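SNF1-like protein kinase ssp2 (Schizosaccharomyces pombe, PDB 2QRD) is probably the catalytic subunit of a fission-yeast AMPK/SNF1-type protein kinase, contributing this C-terminal adenylate-sensor region to a three-chain complex. Local coordinates at residues A[56-64]-A[74-82]; A[92-100]-A[119-127]. All coordinates share one frame; numbering follows the deposited sequence.

Contact 1. Residues A[56-64]-A[74-82]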
loop_
_atom_site.group_PDB
_atom_site.type_symbol
_atom_site.label_atom_id
_atom_site.label_comp_id
_atom_site.label_asym_id
_atom_site.label_seq_id
_atom_site.Cartn_x
_atom_site.Cartn_y
_atom_site.Cartn_z
ATOM N N TYR A 56 -34.760 10.368 -3.762
ATOM C CA TYR A 56 -33.683 9.361 -3.603
ATOM C C TYR A 56 -32.265 9.890 -3.878
ATOM O O TYR A 56 -31.310 9.160 -3.778
ATOM C CB TYR A 56 -33.971 8.106 -4.435
ATOM C CG TYR A 56 -35.223 7.391 -3.993
ATOM C CD1 TYR A 56 -36.374 7.444 -4.752
ATOM C CD2 TYR A 56 -35.263 6.689 -2.789
ATOM C CE1 TYR A 56 -37.536 6.819 -4.334
ATOM C CE2 TYR A 56 -36.437 6.040 -2.355
ATOM C CZ TYR A 56 -37.560 6.099 -3.139
ATOM O OH TYR A 56 -38.730 5.460 -2.741
ATOM N N THR A 57 -32.167 11.169 -4.234
ATOM C CA THR A 57 -30.908 11.917 -4.317
ATOM C C THR A 57 -30.806 12.799 -3.059
ATOM O O THR A 57 -31.631 13.720 -2.850
ATOM C CB THR A 57 -30.899 12.810 -5.582
ATOM O OG1 THR A 57 -31.195 12.009 -6.725
ATOM C CG2 THR A 57 -29.554 13.500 -5.787
ATOM N N ILE A 58 -29.827 12.477 -2.211
ATOM C CA ILE A 58 -29.575 13.212 -0.966
ATOM C C ILE A 58 -28.197 13.893 -1.084
ATOM O O ILE A 58 -27.199 13.218 -1.396
ATOM C CB ILE A 58 -29.563 12.264 0.288
ATOM C CG1 ILE A 58 -30.891 11.501 0.413
ATOM C CG2 ILE A 58 -29.183 13.028 1.578
ATOM C CD1 ILE A 58 -30.821 10.197 1.279
ATOM N N LYS A 59 -28.146 15.207 -0.827
ATOM C CA LYS A 59 -26.856 15.876 -0.668
ATOM C C LYS A 59 -26.542 16.053 0.816
ATOM O O LYS A 59 -27.362 16.535 1.581
ATOM C CB LYS A 59 -26.781 17.194 -1.453
ATOM C CG LYS A 59 -26.871 16.993 -2.966
ATOM C CD LYS A 59 -26.143 18.040 -3.732
ATOM C CE LYS A 59 -26.577 18.022 -5.215
ATOM N NZ LYS A 59 -25.520 18.552 -6.165
ATOM N N SER A 60 -25.358 15.648 1.225
ATOM C CA SER A 60 -25.038 15.699 2.643
ATOM C C SER A 60 -23.779 16.531 2.874
ATOM O O SER A 60 -22.870 16.577 2.027
ATOM C CB SER A 60 -24.885 14.286 3.233
ATOM O OG SER A 60 -23.784 13.619 2.642
ATOM N N ARG A 61 -23.753 17.220 4.001
ATOM C CA ARG A 61 -22.570 17.941 4.435
ATOM C C ARG A 61 -22.093 17.367 5.771
ATOM O O ARG A 61 -22.897 17.133 6.681
ATOM C CB ARG A 61 -22.865 19.433 4.547
ATOM C CG ARG A 61 -21.628 20.271 4.599
ATOM C CD ARG A 61 -21.986 21.721 4.745
ATOM N NE ARG A 61 -22.858 21.916 5.894
ATOM C CZ ARG A 61 -23.610 22.985 6.084
ATOM N NH1 ARG A 61 -23.573 23.962 5.187
ATOM N NH2 ARG A 61 -24.394 23.072 7.164
ATOM N N TRP A 62 -20.788 17.152 5.866
ATOM C CA TRP A 62 -20.151 16.524 7.028
ATOM C C TRP A 62 -19.025 17.428 7.520
ATOM O O TRP A 62 -18.157 17.864 6.723
ATOM C CB TRP A 62 -19.508 15.190 6.632
ATOM C CG TRP A 62 -20.410 14.117 6.039
ATOM C CD1 TRP A 62 -21.098 14.147 4.837
ATOM C CD2 TRP A 62 -20.660 12.830 6.599
ATOM N NE1 TRP A 62 -21.787 12.964 4.649
ATOM C CE2 TRP A 62 -21.524 12.136 5.706
ATOM C CE3 TRP A 62 -20.248 12.198 7.781
ATOM C CZ2 TRP A 62 -21.983 10.843 5.960
ATOM C CZ3 TRP A 62 -20.696 10.895 8.032
ATOM C CH2 TRP A 62 -21.568 10.238 7.131
ATOM N N GLU A 63 -19.028 17.717 8.823
ATOM C CA GLU A 63 -17.893 18.403 9.437
ATOM C C GLU A 63 -16.719 17.416 9.446
ATOM O O GLU A 63 -16.916 16.227 9.671
ATOM C CB GLU A 63 -18.238 18.980 10.838
ATOM C CG GLU A 63 -19.272 20.148 10.798
ATOM C CD GLU A 63 -19.018 21.342 11.792
ATOM O OE1 GLU A 63 -19.365 21.251 13.008
ATOM O OE2 GLU A 63 -18.532 22.422 11.334
ATOM N N ILE A 64 -15.518 17.866 9.120
ATOM C CA ILE A 64 -14.389 16.931 9.110
ATOM C C ILE A 64 -13.795 16.889 10.504
ATOM O O ILE A 64 -13.338 17.901 11.002
ATOM C CB ILE A 64 -13.327 17.230 7.978
ATOM C CG1 ILE A 64 -13.977 17.204 6.587
ATOM C CG2 ILE A 64 -12.199 16.216 8.005
ATOM C CD1 ILE A 64 -13.206 17.929 5.519
ATOM N N THR A 74 -14.374 23.391 8.076
ATOM C CA THR A 74 -14.134 22.742 6.806
ATOM C C THR A 74 -14.992 21.500 6.730
ATOM O O THR A 74 -15.259 20.839 7.734
ATOM C CB THR A 74 -12.649 22.472 6.579
ATOM O OG1 THR A 74 -12.479 21.406 5.636
ATOM C CG2 THR A 74 -12.016 22.110 7.842
ATOM N N TYR A 75 -15.450 21.236 5.515
ATOM C CA TYR A 75 -16.619 20.432 5.281
ATOM C C TYR A 75 -16.371 19.519 4.108
ATOM O O TYR A 75 -15.616 19.853 3.207
ATOM C CB TYR A 75 -17.809 21.340 4.937
ATOM C CG TYR A 75 -18.375 22.175 6.072
ATOM C CD1 TYR A 75 -18.110 23.542 6.152
ATOM C CD2 TYR A 75 -19.203 21.613 7.047
ATOM C CE1 TYR A 75 -18.629 24.330 7.175
ATOM C CE2 TYR A 75 -19.738 22.397 8.075
ATOM C CZ TYR A 75 -19.444 23.748 8.129
ATOM O OH TYR A 75 -19.968 24.540 9.127
ATOM N N ALA A 76 -17.041 18.372 4.128
ATOM C CA ALA A 76 -16.966 17.378 3.091
ATOM C C ALA A 76 -18.378 17.215 2.540
ATOM O O ALA A 76 -19.324 17.086 3.298
ATOM C CB ALA A 76 -16.470 16.098 3.670
ATOM N N TYR A 77 -18.512 17.244 1.218
ATOM C CA TYR A 77 -19.807 17.094 0.553
ATOM C C TYR A 77 -19.959 15.725 -0.145
ATOM O O TYR A 77 -19.164 15.337 -1.013
ATOM C CB TYR A 77 -20.006 18.246 -0.405
ATOM C CG TYR A 77 -19.902 19.586 0.287
ATOM C CD1 TYR A 77 -21.042 20.239 0.716
ATOM C CD2 TYR A 77 -18.645 20.216 0.507
ATOM C CE1 TYR A 77 -20.966 21.476 1.356
ATOM C CE2 TYR A 77 -18.560 21.459 1.154
ATOM C CZ TYR A 77 -19.739 22.075 1.581
ATOM O OH TYR A 77 -19.744 23.308 2.203
ATOM N N ILE A 78 -20.980 14.993 0.274
ATOM C CA ILE A 78 -21.198 13.625 -0.169
ATOM C C ILE A 78 -22.651 13.543 -0.702
ATOM O O ILE A 78 -23.613 13.902 -0.011
ATOM C CB ILE A 78 -20.915 12.611 1.006
ATOM C CG1 ILE A 78 -19.451 12.692 1.470
ATOM C CG2 ILE A 78 -21.289 11.156 0.632
ATOM C CD1 ILE A 78 -19.102 11.916 2.751
ATOM N N GLU A 79 -22.808 13.109 -1.937
ATOM C CA GLU A 79 -24.143 12.898 -2.492
ATOM C C GLU A 79 -24.485 11.409 -2.553
ATOM O O GLU A 79 -23.693 10.590 -3.017
ATOM C CB GLU A 79 -24.221 13.519 -3.869
ATOM C CG GLU A 79 -25.544 13.337 -4.558
ATOM C CD GLU A 79 -25.506 13.791 -6.011
ATOM O OE1 GLU A 79 -24.706 14.713 -6.333
ATOM O OE2 GLU A 79 -26.275 13.219 -6.831
ATOM N N LEU A 80 -25.671 11.063 -2.066
ATOM C CA LEU A 80 -26.127 9.675 -2.047
ATOM C C LEU A 80 -27.178 9.496 -3.102
ATOM O O LEU A 80 -27.967 10.384 -3.329
ATOM C CB LEU A 80 -26.720 9.292 -0.704
ATOM C CG LEU A 80 -25.986 9.495 0.632
ATOM C CD1 LEU A 80 -24.723 8.693 0.712
ATOM C CD2 LEU A 80 -25.743 10.944 0.980
ATOM N N GLN A 81 -27.177 8.344 -3.750
ATOM C CA GLN A 81 -28.163 8.054 -4.780
ATOM C C GLN A 81 -28.636 6.607 -4.679
ATOM O O GLN A 81 -27.843 5.688 -4.826
ATOM C CB GLN A 81 -27.575 8.322 -6.165
ATOM C CG GLN A 81 -28.521 8.054 -7.333
ATOM C CD GLN A 81 -29.719 8.966 -7.342
ATOM O OE1 GLN A 81 -29.603 10.159 -7.596
ATOM N NE2 GLN A 81 -30.886 8.401 -7.081
ATOM N N LEU A 82 -29.922 6.418 -4.425
ATOM C CA LEU A 82 -30.504 5.092 -4.450
ATOM C C LEU A 82 -30.906 4.709 -5.890
ATOM O O LEU A 82 -31.483 5.513 -6.637
ATOM C CB LEU A 82 -31.690 4.957 -3.458
ATOM C CG LEU A 82 -32.084 3.530 -2.990
ATOM C CD1 LEU A 82 -31.061 2.932 -2.008
ATOM C CD2 LEU A 82 -33.475 3.438 -2.385
HETATM O O HOH W 1 -33.294 10.149 -7.336
#
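Ser60 turns its hydroxyl into the gap between its own backbone N and carbonyl carbon (chi1 64°), and from there OG reaches across to Ile78 O at 2.7 Å. Ser60 N already binds that carbonyl, so two donors of one residue grip a single oxygen from opposite faces of its plane. The same OG accepts the indole N-H of Trp62 at 2.9 Å from NE1, a bent bond that ties the rotation of the large ring to the strand pairing. Over one face of the indole sits Ile78 CD1, 3.7 Å from the centroid of the five-membered ring in a CH-pi contact.

The face of the sheet bearing Thr57, Lys59, Arg61 and Glu63 is more polar. Arg61 sends CG anti to its amide nitrogen (chi1 -163°), and CD comes to lie over the Tyr75 ring while Tyr77 runs alongside; the bend at chi3 then turns the guanidinium over the same ring. Its CZ stands 4.8 Å from the Tyr75 centroid, a cation-pi pair whose planes are 37° apart. Lys59 NZ and Glu79 OE1 form a long salt bridge (3.9 Å), and Glu79 OE1 also pairs with Lys95. Farther along, Thr57 OG1 donates to Gln81 OE1 at 2.6 Å, and a water joins that hydroxyl to Gln81 NE2.

These side chains ride on a regular antiparallel pair, in which Ile58-Leu80, Ser60-Ile78 and Trp62-Ala76 are the hydrogen-bonded partners. The two strands are joined through helix 65-69 and lie inside the sheet, between strands 40-41 and 89-101. Ile58 packs on helix 23-37, whereas Trp62, Ala76 and Ile78 meet Leu126 of helix 123-136.

Contact 2. Residues A[92-100]-A[119-127]; sequences LDVKSNGYK and SSFPFLDLC
The Phe123 ring is held between Ser96 CB over one face, 3.7 Å from the ring centroid, and Cys127 SG over the other, with Val94 O in plane at its edge. Here the C-terminal helix of the KA1-like adenylate-sensor domain packs on strand 92-100, the short axes 9.6 Å apart and running at 144°. The Tyr99 ring lies nearer the helix start: Pro122 CD sits over one face, offset toward the rim, and Ser119 O is in plane at the edge. Pro122 follows a cis peptide bond.

Phe123 places CG anti to its backbone N (chi1 165°), which sets the ring against the strand, where Val94 CG1 meets CE1 at 4.1 Å. The same methyl touches Cys127 SG one helical turn later. On the strand, Ser96 OG accepts from Gly98 N in an ST turn and, through a water, is linked to Ser119 O. The nearby loop has its own ST turn, from Phe121 N to Ser119 OG. At the first turn of the helix, Tyr99 OH serves as both donor and acceptor: it donates a hydrogen bond to Ser119 O at 2.8 Å, approaching from above the carbonyl plane, and accepts one from Phe123 N at 3.2 Å.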
loop_
_atom_site.group_PDB
_atom_site.type_symbol
_atom_site.label_atom_id
_atom_site.label_comp_id
_atom_site.label_asym_id
_atom_site.label_seq_id
_atom_site.Cartn_x
_atom_site.Cartn_y
_atom_site.Cartn_z
ATOM N N LEU A 92 -26.993 1.771 -2.857
ATOM C CA LEU A 92 -26.789 3.130 -2.415
ATOM C C LEU A 92 -25.440 3.600 -2.976
ATOM O O LEU A 92 -24.377 3.176 -2.527
ATOM C CB LEU A 92 -26.845 3.217 -0.893
ATOM C CG LEU A 92 -26.728 4.601 -0.230
ATOM C CD1 LEU A 92 -27.939 5.503 -0.619
ATOM C CD2 LEU A 92 -26.611 4.394 1.289
ATOM N N ASP A 93 -25.500 4.439 -4.001
ATOM C CA ASP A 93 -24.312 5.029 -4.588
ATOM C C ASP A 93 -23.904 6.267 -3.735
ATOM O O ASP A 93 -24.757 7.027 -3.263
ATOM C CB ASP A 93 -24.556 5.338 -6.080
ATOM C CG ASP A 93 -23.365 6.046 -6.759
ATOM O OD1 ASP A 93 -22.277 5.412 -6.947
ATOM O OD2 ASP A 93 -23.529 7.243 -7.112
ATOM N N VAL A 94 -22.597 6.423 -3.497
ATOM C CA VAL A 94 -22.070 7.421 -2.561
ATOM C C VAL A 94 -20.839 8.024 -3.228
ATOM O O VAL A 94 -19.864 7.299 -3.541
ATOM C CB VAL A 94 -21.643 6.803 -1.182
ATOM C CG1 VAL A 94 -21.037 7.879 -0.270
ATOM C CG2 VAL A 94 -22.812 6.084 -0.472
ATOM N N LYS A 95 -20.887 9.336 -3.465
ATOM C CA LYS A 95 -19.837 10.010 -4.194
ATOM C C LYS A 95 -19.340 11.305 -3.560
ATOM O O LYS A 95 -20.089 12.063 -2.936
ATOM C CB LYS A 95 -20.277 10.289 -5.631
ATOM C CG LYS A 95 -21.241 11.440 -5.779
ATOM C CD LYS A 95 -21.215 12.024 -7.170
ATOM C CE LYS A 95 -22.637 12.475 -7.529
ATOM N NZ LYS A 95 -22.708 13.714 -8.343
ATOM N N SER A 96 -18.054 11.566 -3.753
ATOM C CA SER A 96 -17.472 12.774 -3.205
ATOM C C SER A 96 -17.759 13.964 -4.114
ATOM O O SER A 96 -17.517 13.902 -5.328
ATOM C CB SER A 96 -15.975 12.599 -2.976
ATOM O OG SER A 96 -15.439 13.770 -2.380
ATOM N N ASN A 97 -18.289 15.040 -3.516
ATOM C CA ASN A 97 -18.365 16.344 -4.175
ATOM C C ASN A 97 -17.314 17.332 -3.667
ATOM O O ASN A 97 -17.389 18.526 -3.940
ATOM C CB ASN A 97 -19.792 16.921 -4.089
ATOM C CG ASN A 97 -20.756 16.276 -5.101
ATOM O OD1 ASN A 97 -21.919 16.007 -4.809
ATOM N ND2 ASN A 97 -20.259 16.044 -6.300
ATOM N N GLY A 98 -16.327 16.846 -2.924
ATOM C CA GLY A 98 -15.245 17.730 -2.486
ATOM C C GLY A 98 -15.226 18.211 -1.034
ATOM O O GLY A 98 -16.090 17.848 -0.216
ATOM N N TYR A 99 -14.218 19.035 -0.738
ATOM C CA TYR A 99 -13.986 19.606 0.580
ATOM C C TYR A 99 -13.837 21.093 0.442
ATOM O O TYR A 99 -13.229 21.587 -0.519
ATOM C CB TYR A 99 -12.716 19.044 1.218
ATOM C CG TYR A 99 -12.509 17.558 0.968
ATOM C CD1 TYR A 99 -13.312 16.599 1.595
ATOM C CD2 TYR A 99 -11.499 17.120 0.106
ATOM C CE1 TYR A 99 -13.123 15.236 1.326
ATOM C CE2 TYR A 99 -11.299 15.789 -0.154
ATOM C CZ TYR A 99 -12.110 14.853 0.450
ATOM O OH TYR A 99 -11.879 13.547 0.177
ATOM N N LYS A 100 -14.372 21.817 1.427
ATOM C CA LYS A 100 -14.388 23.277 1.390
ATOM C C LYS A 100 -14.264 23.811 2.805
ATOM O O LYS A 100 -15.023 23.426 3.681
ATOM C CB LYS A 100 -15.685 23.770 0.733
ATOM C CG LYS A 100 -15.577 25.099 0.039
ATOM C CD LYS A 100 -16.962 25.769 -0.218
ATOM C CE LYS A 100 -17.649 26.353 1.070
ATOM N NZ LYS A 100 -18.109 27.779 0.871
ATOM N N SER A 119 -8.046 14.472 -3.311
ATOM C CA SER A 119 -7.882 13.276 -2.468
ATOM C C SER A 119 -9.147 12.497 -2.129
ATOM O O SER A 119 -10.208 13.091 -1.997
ATOM C CB SER A 119 -7.186 13.660 -1.184
ATOM O OG SER A 119 -6.959 12.528 -0.389
ATOM N N SER A 120 -9.021 11.168 -1.981
ATOM C CA SER A 120 -10.124 10.278 -1.550
ATOM C C SER A 120 -10.337 10.311 -0.042
ATOM O O SER A 120 -11.268 9.695 0.487
ATOM C CB SER A 120 -9.835 8.810 -1.936
ATOM O OG SER A 120 -9.754 8.622 -3.338
ATOM N N PHE A 121 -9.434 10.978 0.653
ATOM C CA PHE A 121 -9.538 11.195 2.090
ATOM C C PHE A 121 -9.741 12.684 2.398
ATOM O O PHE A 121 -9.092 13.519 1.787
ATOM C CB PHE A 121 -8.282 10.655 2.767
ATOM C CG PHE A 121 -8.191 9.175 2.705
ATOM C CD1 PHE A 121 -7.509 8.544 1.675
ATOM C CD2 PHE A 121 -8.828 8.389 3.665
ATOM C CE1 PHE A 121 -7.435 7.138 1.631
ATOM C CE2 PHE A 121 -8.765 7.013 3.616
ATOM C CZ PHE A 121 -8.064 6.388 2.600
ATOM N N PRO A 122 -10.594 13.024 3.382
ATOM C CA PRO A 122 -11.327 12.193 4.336
ATOM C C PRO A 122 -12.587 11.501 3.824
ATOM O O PRO A 122 -13.280 10.834 4.593
ATOM C CB PRO A 122 -11.668 13.191 5.436
ATOM C CG PRO A 122 -11.783 14.465 4.741
ATOM C CD PRO A 122 -10.745 14.455 3.695
ATOM N N PHE A 123 -12.874 11.647 2.540
ATOM C CA PHE A 123 -14.071 11.084 1.966
ATOM C C PHE A 123 -14.298 9.630 2.389
ATOM O O PHE A 123 -15.363 9.320 2.925
ATOM C CB PHE A 123 -14.049 11.194 0.432
ATOM C CG PHE A 123 -15.085 10.321 -0.258
ATOM C CD1 PHE A 123 -16.453 10.516 -0.035
ATOM C CD2 PHE A 123 -14.685 9.301 -1.117
ATOM C CE1 PHE A 123 -17.405 9.721 -0.693
ATOM C CE2 PHE A 123 -15.626 8.501 -1.749
ATOM C CZ PHE A 123 -16.978 8.723 -1.537
ATOM N N LEU A 124 -13.317 8.762 2.126
ATOM C CA LEU A 124 -13.411 7.358 2.498
ATOM C C LEU A 124 -13.478 7.086 4.007
ATOM O O LEU A 124 -14.009 6.049 4.412
ATOM C CB LEU A 124 -12.250 6.533 1.884
ATOM C CG LEU A 124 -12.273 6.199 0.385
ATOM C CD1 LEU A 124 -10.975 5.507 -0.018
ATOM C CD2 LEU A 124 -13.484 5.349 0.055
ATOM N N ASP A 125 -12.913 7.977 4.833
ATOM C CA ASP A 125 -13.045 7.847 6.311
ATOM C C ASP A 125 -14.451 8.211 6.739
ATOM O O ASP A 125 -14.982 7.644 7.638
ATOM C CB ASP A 125 -12.020 8.691 7.079
ATOM C CG ASP A 125 -10.581 8.492 6.576
ATOM O OD1 ASP A 125 -10.041 9.418 5.962
ATOM O OD2 ASP A 125 -9.984 7.429 6.767
ATOM N N LEU A 126 -15.077 9.130 6.027
ATOM C CA LEU A 126 -16.500 9.443 6.223
ATOM C C LEU A 126 -17.494 8.350 5.749
ATOM O O LEU A 126 -18.511 8.095 6.417
ATOM C CB LEU A 126 -16.801 10.786 5.580
ATOM C CG LEU A 126 -16.601 12.042 6.466
ATOM C CD1 LEU A 126 -15.718 11.900 7.656
ATOM C CD2 LEU A 126 -16.208 13.253 5.628
ATOM N N CYS A 127 -17.188 7.701 4.624
ATOM C CA CYS A 127 -17.962 6.589 4.125
ATOM C C CYS A 127 -17.957 5.399 5.073
ATOM O O CYS A 127 -18.952 4.676 5.166
ATOM C CB CYS A 127 -17.406 6.131 2.785
ATOM S SG CYS A 127 -17.706 7.222 1.380
HETATM O O HOH W 2 -12.767 13.839 -3.276
#

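How the contacts relate
The two contacts follow one another along the chain, contact 1 closing before contact 2 opens, with their centres 8 Å apart. Strands 74-84 and 89-101 are consecutive in sequence and neighbours in the same antiparallel sheet, so contact 1 pairs two of its inner strands and contact 2 lays the C-terminal helix against it. Backbone contacts of Tyr77 O with Asn97 N and Gln81 O with Asp93 N, probable hydrogen bonds, link them directly, and Ile78 packs on Val94 beneath the helix. Residues of both contacts, in the sheet and around the start of the helix, also touch the SPCC1919.03c chain and a third protein of the assembly.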